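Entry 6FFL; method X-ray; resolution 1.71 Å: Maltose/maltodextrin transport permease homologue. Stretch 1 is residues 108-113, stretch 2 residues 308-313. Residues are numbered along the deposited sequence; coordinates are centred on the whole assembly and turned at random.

Stretch 1, residues 108-113: IGDAVG
Stretch 2, residues 308-313: GVLPSN

The two segments, separated by about two hundred residues in one chain, run antiparallel and meet as a short, weakly bonded pair of strands. Register is set by Ala111 and Pro311, whose CA atoms lie 4.2 Å apart; this is a non-hydrogen-bonded antiparallel pair whose side chains diverge. Along stretch 1 the phi/psi values are extended at Ile108 (-129/123) and Gly109 (-94/155), turn at Asp110 (-94/-8), and return to extended at Ala111 (-149/173) and Val112 (-129/137). Gly113 then adopts 154/-107, where a CB would be jammed against the preceding carbonyl oxygen, so these angles call for glycine. Stretch 2 begins with Gly308 leaving a helix at positive phi (83/12), a region that favours glycine. Val309 (-91/165), Leu310 (-86/123) and Pro311 (-59/152) are extended, Ser312 turns at -81/-28, and Asn313 is extended again at -74/129.

Two direct backbone hydrogen bonds join the segments. Val112 N donates to Leu310 O at 2.9 Å with an N-H...O angle of 154°, a sound bond. Ser312 N donates to Asp110 O at 3.4 Å and 157°; the angle is good, but the length makes the bond weak. Between these bonds, Ala111 CA comes within 3.1 Å of Leu310 O. Beyond them the chains are bridged by water: water 1 donates to Val112 O at 2.7 Å and accepts from Leu310 N at 3.0 Å. The water thus links the carbonyl and amide of the Val112 and Leu310 pair, whose CA atoms are 5.6 Å apart, in place of a direct second bond.

The shortest polar contact comes from a side chain. Ser312 points its CA-to-CB bond toward stretch 1, and its p rotamer (chi1 58°) brings OG to 2.7 Å from Gly109 O, to which it donates a hydrogen bond. The same hydroxyl oxygen lies 3.5 Å from Asp110 O, but the angle there is too poor for a bond. Asp110 directs its CB away, in rotamer p (chi1 51°, chi2 -20°), and its OD1 is satisfied elsewhere in the structure.

Apolar packing completes the interface, which buries 309 Å² summed over both sides. Val112 (t, chi1 168°) and Leu310 (t, p; chi1 -179°, chi2 68°) project from the same face, with Val112 CB 4.4 Å from Leu310 CD2, a loose contact. Val112 CG2 also lies 4.0 Å from Ser312 CA and 4.1 Å from Ser312 CB, so this methyl packs against the serine's aliphatic part. Val309 points toward stretch 1 in rotamer m (chi1 -63°), and its CG2 meets Ala111 CB at 3.9 Å, a methyl-to-methyl contact. Pro311, with a C-gamma exo pucker, turns its CB away. Ile108 (t, p; 172°, 73°) and Asn313 (t; 179°, chi2 -76°) direct their CB atoms sideways and make no contact across the pair.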

# COMPACT_ATOMS: atom_id res chain seq x y z
N ILE A 108 -11.18 10.62 1.81
CA ILE A 108 -12.15 9.53 1.90
C ILE A 108 -11.77 8.46 0.89
O ILE A 108 -11.65 8.73 -0.31
CB ILE A 108 -13.60 10.00 1.68
CG1 ILE A 108 -14.52 8.79 1.60
CG2 ILE A 108 -13.74 10.86 0.42
CD1 ILE A 108 -14.74 8.14 2.95
N GLY A 109 -11.57 7.24 1.39
CA GLY A 109 -11.21 6.12 0.54
C GLY A 109 -12.42 5.32 0.08
O GLY A 109 -13.46 5.32 0.72
N ASP A 110 -12.24 4.65 -1.06
CA ASP A 110 -13.29 3.83 -1.64
C ASP A 110 -13.19 2.37 -1.22
O ASP A 110 -14.11 1.59 -1.50
CB ASP A 110 -13.28 3.94 -3.17
CG ASP A 110 -11.89 3.71 -3.79
OD1 ASP A 110 -10.86 3.81 -3.08
OD2 ASP A 110 -11.85 3.42 -5.01
N ALA A 111 -12.12 1.99 -0.53
CA ALA A 111 -11.94 0.62 -0.08
C ALA A 111 -11.15 0.64 1.21
O ALA A 111 -10.68 1.69 1.66
CB ALA A 111 -11.23 -0.24 -1.15
N VAL A 112 -11.03 -0.51 1.84
CA VAL A 112 -10.20 -0.66 3.03
C VAL A 112 -9.26 -1.83 2.80
O VAL A 112 -9.67 -2.87 2.26
CB VAL A 112 -11.06 -0.85 4.30
CG1 VAL A 112 -10.22 -1.29 5.48
CG2 VAL A 112 -11.79 0.47 4.63
N GLY A 113 -8.00 -1.66 3.17
CA GLY A 113 -7.04 -2.73 2.99
C GLY A 113 -5.65 -2.14 2.86
O GLY A 113 -5.09 -1.67 3.85
N GLY A 308 -11.78 -7.14 -6.49
CA GLY A 308 -11.88 -8.01 -5.35
C GLY A 308 -11.62 -7.39 -3.99
O GLY A 308 -11.47 -8.14 -3.02
N VAL A 309 -11.56 -6.06 -3.89
CA VAL A 309 -11.20 -5.40 -2.64
C VAL A 309 -12.44 -5.11 -1.79
O VAL A 309 -13.57 -5.16 -2.27
CB VAL A 309 -10.40 -4.11 -2.91
CG1 VAL A 309 -9.08 -4.45 -3.60
CG2 VAL A 309 -11.21 -3.13 -3.75
N LEU A 310 -12.21 -4.80 -0.51
CA LEU A 310 -13.28 -4.59 0.46
C LEU A 310 -13.78 -3.14 0.41
O LEU A 310 -12.99 -2.22 0.65
CB LEU A 310 -12.77 -4.90 1.86
CG LEU A 310 -13.76 -4.77 3.02
CD1 LEU A 310 -14.84 -5.84 2.93
CD2 LEU A 310 -13.00 -4.84 4.35
N PRO A 311 -15.07 -2.90 0.18
CA PRO A 311 -15.58 -1.52 0.20
C PRO A 311 -15.34 -0.83 1.53
O PRO A 311 -15.33 -1.46 2.59
CB PRO A 311 -17.09 -1.69 -0.06
CG PRO A 311 -17.17 -2.95 -0.87
CD PRO A 311 -16.11 -3.85 -0.27
N SER A 312 -15.21 0.49 1.47
CA SER A 312 -15.17 1.28 2.69
C SER A 312 -16.57 1.56 3.24
O SER A 312 -16.72 1.76 4.45
CB SER A 312 -14.46 2.60 2.41
OG SER A 312 -15.11 3.30 1.37
N ASN A 313 -17.58 1.60 2.38
CA ASN A 313 -18.94 1.86 2.84
C ASN A 313 -19.48 0.62 3.55
O ASN A 313 -19.39 -0.49 3.03
CB ASN A 313 -19.83 2.24 1.67
CG ASN A 313 -21.26 2.50 2.09
OD1 ASN A 313 -22.01 1.56 2.35
ND2 ASN A 313 -21.64 3.78 2.17
O HOH W 1 -9.54 -5.19 0.79